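PDB 5D6A: predicted ATPase of the ABC class from Vibrio vulnificus, which probably binds and hydrolyses ATP through a P-loop domain of the ABC class, and is held here with the non-hydrolysable ATP analogue AMP-PNP. Local coordinates for residues A[303-314]-A[342-350]; A[511-519]-A[558-566]. One frame throughout, in Å; residues are numbered along the deposited sequence.

Contact 1 of 2, residues A[303-314]-A[342-350]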
loop_
_atom_site.group_PDB
_atom_site.type_symbol
_atom_site.label_atom_id
_atom_site.label_comp_id
_atom_site.label_asym_id
_atom_site.label_seq_id
_atom_site.Cartn_x
_atom_site.Cartn_y
_atom_site.Cartn_z
ATOM N N ILE A 303 -12.249 9.444 5.359
ATOM C CA ILE A 303 -11.750 8.646 6.457
ATOM C C ILE A 303 -12.137 7.191 6.238
ATOM O O ILE A 303 -13.200 6.891 5.698
ATOM C CB ILE A 303 -12.259 9.163 7.822
ATOM C CG1 ILE A 303 -13.782 9.054 7.931
ATOM C CG2 ILE A 303 -11.829 10.609 8.031
ATOM C CD1 ILE A 303 -14.330 9.539 9.256
ATOM N N ARG A 304 -11.243 6.302 6.647
ATOM C CA ARG A 304 -11.440 4.870 6.517
ATOM C C ARG A 304 -10.764 4.207 7.701
ATOM O O ARG A 304 -10.220 4.888 8.574
ATOM C CB ARG A 304 -10.835 4.363 5.205
ATOM C CG ARG A 304 -9.341 4.626 5.058
ATOM C CD ARG A 304 -8.813 4.113 3.728
ATOM N NE ARG A 304 -8.974 2.667 3.594
ATOM C CZ ARG A 304 -8.710 1.979 2.485
ATOM N NH1 ARG A 304 -8.894 0.665 2.465
ATOM N NH2 ARG A 304 -8.271 2.596 1.389
ATOM N N ALA A 305 -10.793 2.881 7.734
ATOM C CA ALA A 305 -10.166 2.149 8.819
ATOM C C ALA A 305 -8.688 1.915 8.523
ATOM O O ALA A 305 -8.319 1.561 7.406
ATOM C CB ALA A 305 -10.877 0.824 9.038
ATOM N N GLU A 306 -7.852 2.153 9.528
ATOM C CA GLU A 306 -6.415 1.905 9.443
ATOM C C GLU A 306 -6.026 0.861 10.464
ATOM O O GLU A 306 -6.554 0.829 11.572
ATOM C CB GLU A 306 -5.586 3.170 9.676
ATOM C CG GLU A 306 -5.227 3.921 8.412
ATOM C CD GLU A 306 -4.343 5.127 8.685
ATOM O OE1 GLU A 306 -3.137 5.078 8.351
ATOM O OE2 GLU A 306 -4.845 6.114 9.264
ATOM N N GLU A 307 -5.094 0.008 10.079
ATOM C CA GLU A 307 -4.618 -1.036 10.945
ATOM C C GLU A 307 -3.173 -0.702 11.277
ATOM O O GLU A 307 -2.387 -0.376 10.385
ATOM C CB GLU A 307 -4.699 -2.384 10.218
ATOM C CG GLU A 307 -4.532 -3.619 11.098
ATOM C CD GLU A 307 -5.731 -3.888 11.997
ATOM O OE1 GLU A 307 -6.714 -3.111 11.962
ATOM O OE2 GLU A 307 -5.694 -4.895 12.736
ATOM N N GLY A 308 -2.838 -0.735 12.561
ATOM C CA GLY A 308 -1.467 -0.502 13.003
ATOM C C GLY A 308 -0.961 0.922 13.142
ATOM O O GLY A 308 0.180 1.120 13.556
ATOM N N ARG A 309 -1.780 1.919 12.815
ATOM C CA ARG A 309 -1.331 3.309 12.932
ATOM C C ARG A 309 -1.158 3.735 14.386
ATOM O O ARG A 309 -1.715 3.124 15.299
ATOM C CB ARG A 309 -2.297 4.285 12.257
ATOM C CG ARG A 309 -3.695 4.329 12.866
ATOM C CD ARG A 309 -4.387 5.653 12.572
ATOM N NE ARG A 309 -3.743 6.753 13.293
ATOM C CZ ARG A 309 -4.150 8.023 13.279
ATOM N NH1 ARG A 309 -3.485 8.930 13.980
ATOM N NH2 ARG A 309 -5.215 8.393 12.579
ATOM N N CYS A 310 -0.384 4.797 14.584
ATOM C CA CYS A 310 -0.165 5.355 15.905
ATOM C C CYS A 310 -1.129 6.522 16.090
ATOM O O CYS A 310 -1.580 7.122 15.114
ATOM C CB CYS A 310 1.277 5.831 16.060
ATOM S SG CYS A 310 1.758 7.147 14.915
ATOM N N VAL A 311 -1.460 6.817 17.343
ATOM C CA VAL A 311 -2.361 7.919 17.687
ATOM C C VAL A 311 -1.755 8.618 18.891
ATOM O O VAL A 311 -1.360 7.956 19.848
ATOM C CB VAL A 311 -3.774 7.415 18.036
ATOM C CG1 VAL A 311 -4.674 8.576 18.441
ATOM C CG2 VAL A 311 -4.369 6.656 16.858
ATOM N N HIS A 312 -1.687 9.946 18.851
ATOM C CA HIS A 312 -1.048 10.701 19.933
ATOM C C HIS A 312 -1.967 11.568 20.799
ATOM O O HIS A 312 -2.597 12.505 20.312
ATOM C CB HIS A 312 0.051 11.593 19.357
ATOM C CG HIS A 312 1.134 10.842 18.646
ATOM N ND1 HIS A 312 2.101 10.122 19.314
ATOM C CD2 HIS A 312 1.425 10.733 17.329
ATOM C CE1 HIS A 312 2.932 9.588 18.437
ATOM N NE2 HIS A 312 2.545 9.945 17.225
ATOM N N HIS A 313 -2.012 11.241 22.089
ATOM C CA HIS A 313 -2.767 11.992 23.089
ATOM C C HIS A 313 -4.023 12.676 22.552
ATOM O O HIS A 313 -4.232 13.873 22.757
ATOM C CB HIS A 313 -1.830 13.018 23.726
ATOM C CG HIS A 313 -0.617 12.400 24.344
ATOM N ND1 HIS A 313 -0.595 11.941 25.643
ATOM C CD2 HIS A 313 0.607 12.134 23.829
ATOM C CE1 HIS A 313 0.596 11.433 25.908
ATOM N NE2 HIS A 313 1.342 11.536 24.824
ATOM N N LEU A 314 -4.862 11.887 21.887
ATOM C CA LEU A 314 -6.092 12.373 21.284
ATOM C C LEU A 314 -7.284 12.037 22.170
ATOM O O LEU A 314 -7.332 10.958 22.766
ATOM C CB LEU A 314 -6.261 11.720 19.913
ATOM C CG LEU A 314 -7.396 12.186 19.006
ATOM C CD1 LEU A 314 -7.228 13.655 18.643
ATOM C CD2 LEU A 314 -7.424 11.330 17.749
ATOM N N SER A 342 -8.972 3.516 15.185
ATOM C CA SER A 342 -8.245 4.332 14.221
ATOM C C SER A 342 -9.177 5.235 13.436
ATOM O O SER A 342 -8.827 6.370 13.126
ATOM C CB SER A 342 -7.455 3.456 13.248
ATOM O OG SER A 342 -8.316 2.581 12.549
ATOM N N GLN A 343 -10.360 4.737 13.105
ATOM C CA GLN A 343 -11.294 5.544 12.338
ATOM C C GLN A 343 -11.854 6.659 13.215
ATOM O O GLN A 343 -11.998 7.792 12.763
ATOM C CB GLN A 343 -12.402 4.686 11.722
ATOM C CG GLN A 343 -13.218 5.442 10.681
ATOM C CD GLN A 343 -14.018 4.531 9.762
ATOM O OE1 GLN A 343 -14.254 3.360 10.065
ATOM N NE2 GLN A 343 -14.438 5.073 8.622
ATOM N N ALA A 344 -12.146 6.332 14.474
ATOM C CA ALA A 344 -12.650 7.318 15.431
ATOM C C ALA A 344 -11.604 8.415 15.625
ATOM O O ALA A 344 -11.923 9.609 15.645
ATOM C CB ALA A 344 -12.971 6.651 16.761
ATOM N N ALA A 345 -10.350 7.994 15.763
ATOM C CA ALA A 345 -9.245 8.920 15.920
ATOM C C ALA A 345 -9.156 9.816 14.694
ATOM O O ALA A 345 -9.100 11.035 14.822
ATOM C CB ALA A 345 -7.945 8.163 16.123
ATOM N N TRP A 346 -9.170 9.207 13.508
ATOM C CA TRP A 346 -9.091 9.951 12.249
ATOM C C TRP A 346 -10.195 11.002 12.222
ATOM O O TRP A 346 -9.969 12.159 11.862
ATOM C CB TRP A 346 -9.290 9.022 11.044
ATOM C CG TRP A 346 -8.782 9.586 9.736
ATOM C CD1 TRP A 346 -8.680 10.906 9.385
ATOM C CD2 TRP A 346 -8.408 8.840 8.573
ATOM N NE1 TRP A 346 -8.202 11.022 8.105
ATOM C CE2 TRP A 346 -8.038 9.769 7.578
ATOM C CE3 TRP A 346 -8.321 7.479 8.286
ATOM C CZ2 TRP A 346 -7.593 9.378 6.319
ATOM C CZ3 TRP A 346 -7.881 7.093 7.033
ATOM C CH2 TRP A 346 -7.524 8.038 6.067
ATOM N N LEU A 347 -11.397 10.579 12.603
ATOM C CA LEU A 347 -12.552 11.465 12.615
ATOM C C LEU A 347 -12.277 12.693 13.475
ATOM O O LEU A 347 -12.365 13.825 12.997
ATOM C CB LEU A 347 -13.794 10.713 13.109
ATOM C CG LEU A 347 -15.105 11.497 13.223
ATOM C CD1 LEU A 347 -15.432 12.236 11.941
ATOM C CD2 LEU A 347 -16.240 10.558 13.593
ATOM N N GLN A 348 -11.915 12.460 14.733
ATOM C CA GLN A 348 -11.630 13.548 15.661
ATOM C C GLN A 348 -10.516 14.455 15.137
ATOM O O GLN A 348 -10.610 15.678 15.234
ATOM C CB GLN A 348 -11.236 12.992 17.028
ATOM C CG GLN A 348 -11.103 14.061 18.101
ATOM C CD GLN A 348 -12.414 14.779 18.376
ATOM O OE1 GLN A 348 -13.487 14.169 18.378
ATOM N NE2 GLN A 348 -12.331 16.078 18.627
ATOM N N GLU A 349 -9.468 13.850 14.583
ATOM C CA GLU A 349 -8.339 14.601 14.035
ATOM C C GLU A 349 -8.773 15.539 12.918
ATOM O O GLU A 349 -8.235 16.636 12.779
ATOM C CB GLU A 349 -7.256 13.647 13.524
ATOM C CG GLU A 349 -6.526 12.895 14.629
ATOM C CD GLU A 349 -5.643 11.764 14.112
ATOM O OE1 GLU A 349 -5.807 11.344 12.946
ATOM O OE2 GLU A 349 -4.792 11.278 14.886
ATOM N N SER A 350 -9.752 15.107 12.128
ATOM C CA SER A 350 -10.257 15.924 11.021
ATOM C C SER A 350 -11.032 17.143 11.547
ATOM O O SER A 350 -10.919 18.249 11.010
ATOM C CB SER A 350 -11.134 15.075 10.102
ATOM O OG SER A 350 -10.429 13.920 9.678
HETATM O O HOH W 1 -2.220 11.146 16.475
#
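I303 lies against W346 of helix 342-350, its CG2 methyl over one face of the indole, 3.5 Å from the centroid of the five-membered ring and 12° off the ring normal: a CH-pi contact. With CG1 of I303 lodged between the backbone N and the carbonyl carbon (chi1 63°), CG2 is left to the ring, while CD1 reaches the methyl CD1 of L347. Beyond I303 the six-membered end of the indole reaches R304, whose CG stands 3.5 Å from W346 CZ3; the two side chains lie alongside, pointing the same way. R565 adds a cation-pi contact to this tryptophan.

From the far end of the segment, L314 CD2 packs 3.6 Å from CB of A345 and meets CG of E349, and V311 closes on A345 beside it.

Between these two apolar patches R309 reaches E349 end-on. R309 NH1 gives a bond of 2.8 Å to E349 OE2, tilted 22° from the guanidinium plane, and R309 NH2 a straighter one of 3.0 Å to E349 OE1, in that plane. NE and NH1 also grip C310 O, which fixes the rotation of the guanidinium, and a water joins E349 OE2 to H312 N.

A buried ion pair, set between hydrophobic contacts, thus ties segment 303-314 to helix 339-352 within the P-loop domain; the pairing probably offsets part of the cost of burying charge, with R565 close by as a like charge to R309.

Contact 2 of 2, residues A[511-519]-A[558-566]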
loop_
_atom_site.group_PDB
_atom_site.type_symbol
_atom_site.label_atom_id
_atom_site.label_comp_id
_atom_site.label_asym_id
_atom_site.label_seq_id
_atom_site.Cartn_x
_atom_site.Cartn_y
_atom_site.Cartn_z
ATOM N N ALA A 511 6.707 18.259 0.012
ATOM C CA ALA A 511 6.351 19.552 0.578
ATOM C C ALA A 511 5.933 19.396 2.034
ATOM O O ALA A 511 6.245 20.248 2.859
ATOM C CB ALA A 511 5.242 20.206 -0.230
ATOM N N ILE A 512 5.232 18.305 2.346
ATOM C CA ILE A 512 4.806 18.038 3.720
ATOM C C ILE A 512 6.043 17.923 4.610
ATOM O O ILE A 512 6.087 18.482 5.706
ATOM C CB ILE A 512 3.935 16.762 3.819
ATOM C CG1 ILE A 512 2.550 17.018 3.207
ATOM C CG2 ILE A 512 3.750 16.342 5.274
ATOM C CD1 ILE A 512 1.683 15.783 3.070
ATOM N N GLY A 513 7.054 17.210 4.124
ATOM C CA GLY A 513 8.291 17.044 4.872
ATOM C C GLY A 513 9.015 18.362 5.077
ATOM O O GLY A 513 9.606 18.596 6.136
ATOM N N TRP A 514 8.976 19.235 4.071
ATOM C CA TRP A 514 9.648 20.530 4.195
ATOM C C TRP A 514 8.866 21.534 5.053
ATOM O O TRP A 514 9.420 22.545 5.481
ATOM C CB TRP A 514 10.050 21.082 2.827
ATOM C CG TRP A 514 11.176 20.278 2.259
ATOM C CD1 TRP A 514 11.104 19.337 1.274
ATOM C CD2 TRP A 514 12.537 20.287 2.704
ATOM N NE1 TRP A 514 12.340 18.783 1.054
ATOM C CE2 TRP A 514 13.240 19.349 1.918
ATOM C CE3 TRP A 514 13.236 21.011 3.680
ATOM C CZ2 TRP A 514 14.610 19.116 2.074
ATOM C CZ3 TRP A 514 14.598 20.780 3.836
ATOM C CH2 TRP A 514 15.270 19.838 3.037
ATOM N N VAL A 515 7.593 21.244 5.315
ATOM C CA VAL A 515 6.801 22.076 6.216
ATOM C C VAL A 515 7.224 21.693 7.625
ATOM O O VAL A 515 7.418 22.552 8.480
ATOM C CB VAL A 515 5.286 21.869 6.037
ATOM C CG1 VAL A 515 4.513 22.506 7.183
ATOM C CG2 VAL A 515 4.832 22.431 4.698
ATOM N N TRP A 516 7.369 20.389 7.848
ATOM C CA TRP A 516 7.829 19.851 9.132
ATOM C C TRP A 516 9.175 20.478 9.473
ATOM O O TRP A 516 9.408 20.899 10.605
ATOM C CB TRP A 516 7.986 18.332 9.024
ATOM C CG TRP A 516 6.691 17.563 8.925
ATOM C CD1 TRP A 516 5.453 18.056 8.616
ATOM C CD2 TRP A 516 6.546 16.145 8.994
ATOM N NE1 TRP A 516 4.534 17.038 8.573
ATOM C CE2 TRP A 516 5.181 15.851 8.788
ATOM C CE3 TRP A 516 7.433 15.093 9.239
ATOM C CZ2 TRP A 516 4.682 14.552 8.821
ATOM C CZ3 TRP A 516 6.937 13.801 9.271
ATOM C CH2 TRP A 516 5.571 13.541 9.062
ATOM N N TYR A 517 10.050 20.545 8.471
ATOM C CA TYR A 517 11.380 21.131 8.625
ATOM C C TYR A 517 11.289 22.554 9.165
ATOM O O TYR A 517 12.126 22.973 9.958
ATOM C CB TYR A 517 12.131 21.112 7.285
ATOM C CG TYR A 517 13.534 21.689 7.341
ATOM C CD1 TYR A 517 14.612 20.912 7.759
ATOM C CD2 TYR A 517 13.783 23.007 6.964
ATOM C CE1 TYR A 517 15.894 21.432 7.811
ATOM C CE2 TYR A 517 15.063 23.537 7.011
ATOM C CZ TYR A 517 16.117 22.748 7.437
ATOM O OH TYR A 517 17.389 23.271 7.489
ATOM N N GLN A 518 10.267 23.289 8.733
ATOM C CA GLN A 518 10.071 24.669 9.185
ATOM C C GLN A 518 9.504 24.718 10.597
ATOM O O GLN A 518 9.867 25.596 11.381
ATOM C CB GLN A 518 9.171 25.444 8.220
ATOM C CG GLN A 518 9.791 25.645 6.847
ATOM C CD GLN A 518 8.917 26.458 5.919
ATOM O OE1 GLN A 518 7.954 27.095 6.347
ATOM N NE2 GLN A 518 9.258 26.451 4.636
ATOM N N LEU A 519 8.615 23.780 10.918
ATOM C CA LEU A 519 8.040 23.704 12.258
ATOM C C LEU A 519 9.159 23.472 13.267
ATOM O O LEU A 519 9.122 23.994 14.376
ATOM C CB LEU A 519 7.013 22.572 12.353
ATOM C CG LEU A 519 5.751 22.669 11.488
ATOM C CD1 LEU A 519 4.934 21.391 11.605
ATOM C CD2 LEU A 519 4.908 23.882 11.858
ATOM N N ASP A 558 -3.678 17.887 5.444
ATOM C CA ASP A 558 -2.863 16.732 5.054
ATOM C C ASP A 558 -1.529 16.696 5.810
ATOM O O ASP A 558 -1.042 15.620 6.158
ATOM C CB ASP A 558 -2.644 16.704 3.537
ATOM C CG ASP A 558 -3.921 16.384 2.765
ATOM O OD1 ASP A 558 -4.808 15.698 3.319
ATOM O OD2 ASP A 558 -4.034 16.804 1.596
ATOM N N VAL A 559 -0.948 17.866 6.066
ATOM C CA VAL A 559 0.306 17.951 6.818
ATOM C C VAL A 559 0.062 17.392 8.220
ATOM O O VAL A 559 0.883 16.640 8.754
ATOM C CB VAL A 559 0.813 19.402 6.927
ATOM C CG1 VAL A 559 2.071 19.471 7.779
ATOM C CG2 VAL A 559 1.088 19.980 5.548
HETATM N N MSE A 560 -1.080 17.763 8.799
HETATM C CA MSE A 560 -1.474 17.290 10.127
HETATM C C MSE A 560 -1.707 15.809 10.074
HETATM O O MSE A 560 -1.218 15.068 10.926
HETATM C CB MSE A 560 -2.765 17.964 10.593
HETATM C CG MSE A 560 -2.551 19.406 11.045
HETATM SE SE MSE A 560 -1.227 19.493 12.503
HETATM C CE MSE A 560 -2.180 18.423 13.858
ATOM N N ALA A 561 -2.458 15.366 9.071
ATOM C CA ALA A 561 -2.745 13.945 8.906
ATOM C C ALA A 561 -1.449 13.131 8.902
ATOM O O ALA A 561 -1.341 12.115 9.592
ATOM C CB ALA A 561 -3.526 13.708 7.622
ATOM N N ALA A 562 -0.467 13.586 8.126
ATOM C CA ALA A 562 0.828 12.907 8.041
ATOM C C ALA A 562 1.540 12.962 9.385
ATOM O O ALA A 562 2.154 11.988 9.822
ATOM C CB ALA A 562 1.691 13.549 6.967
ATOM N N LEU A 563 1.436 14.113 10.039
ATOM C CA LEU A 563 2.074 14.339 11.327
ATOM C C LEU A 563 1.411 13.506 12.431
ATOM O O LEU A 563 2.084 13.059 13.360
ATOM C CB LEU A 563 2.031 15.835 11.646
ATOM C CG LEU A 563 2.935 16.411 12.730
ATOM C CD1 LEU A 563 4.393 16.035 12.508
ATOM C CD2 LEU A 563 2.773 17.925 12.739
ATOM N N ASN A 564 0.100 13.290 12.315
ATOM C CA ASN A 564 -0.650 12.478 13.279
ATOM C C ASN A 564 -0.245 11.012 13.216
ATOM O O ASN A 564 -0.507 10.255 14.149
ATOM C CB ASN A 564 -2.161 12.569 13.015
ATOM C CG ASN A 564 -2.733 13.944 13.298
ATOM O OD1 ASN A 564 -2.163 14.727 14.051
ATOM N ND2 ASN A 564 -3.885 14.234 12.706
ATOM N N ARG A 565 0.377 10.618 12.103
ATOM C CA ARG A 565 0.812 9.235 11.892
ATOM C C ARG A 565 2.313 9.033 12.064
ATOM O O ARG A 565 2.808 7.918 11.887
ATOM C CB ARG A 565 0.368 8.761 10.510
ATOM C CG ARG A 565 -1.139 8.626 10.408
ATOM C CD ARG A 565 -1.629 8.471 8.979
ATOM N NE ARG A 565 -3.065 8.224 8.965
ATOM C CZ ARG A 565 -3.996 9.160 9.138
ATOM N NH1 ARG A 565 -5.278 8.822 9.117
ATOM N NH2 ARG A 565 -3.659 10.429 9.343
HETATM N N MSE A 566 3.036 10.100 12.402
HETATM C CA MSE A 566 4.478 10.002 12.642
HETATM C C MSE A 566 4.613 9.522 14.060
HETATM O O MSE A 566 4.119 10.157 14.990
HETATM C CB MSE A 566 5.172 11.339 12.420
HETATM C CG MSE A 566 6.589 11.135 11.905
HETATM SE SE MSE A 566 7.876 11.539 13.332
HETATM C CE MSE A 566 7.662 13.496 13.315
#
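W516 reaches from helix 511-519 across V559, A562 and L563 to M566, and its indole is met on several sides. The CD1 methyl of L563 sits over one face, 4.0 Å from the centroid of the six-membered ring of W516 and 20° off its normal, in a CH-pi contact. CG1 of V559 comes instead to the edge, in the ring plane, 3.6 Å from W516 NE1. CB of A562 lies 3.7 Å from W516 CZ2, and CG of M566, a selenomethionine, touches W516 CZ3 at 3.8 Å.

One turn earlier, I512 divides its branches between two partners. I512 and V559 slide past each other in opposite directions, with I512 CG1 4.0 Å from V559 CG2, whereas I512 CG2, anti to the backbone N, meets CB of A562 at 3.9 Å. V515 adds its CG1 methyl to V559, and L519 reaches CD2 of L563 more loosely.

The helix segments cross at -79°, nearly perpendicular, so the contact is confined to the crossing and to the long reach of the tryptophan. G513 CA lies on the side of the indole opposite L563, offset toward the rim, and F490 meets the ring edge-to-face. Farther out, helix 529-536 packs on V559 and L519, and helix 468-475 on L519 and M566.

Within this part of the MRB1590 C-terminal domain, the two segments are therefore joined mainly by apolar packing, with a CH-pi contact at the tryptophan; the methyls on its face and edge, with F490 beyond, probably help to hold the indole's orientation.

How the contacts relate
Both contacts are buried, yet they show how chemistry follows place. Contact 1, in the P-loop domain, joins a largely irregular segment to a helix near bound AMP-PNP and the second subunit, and mixes charge with apolar packing. Contact 2 joins two helices of the C-terminal domain region by apolar side chains, and the other subunit does not touch it. They share no element, but the end of 558-566 leans on contact 1: R565 NH1 forms a salt bridge with E306 OE2 at 2.7 Å, and M566 O probably accepts a hydrogen bond from H312 NE2. Polar bonds thus join two regions that each pack around a tryptophan.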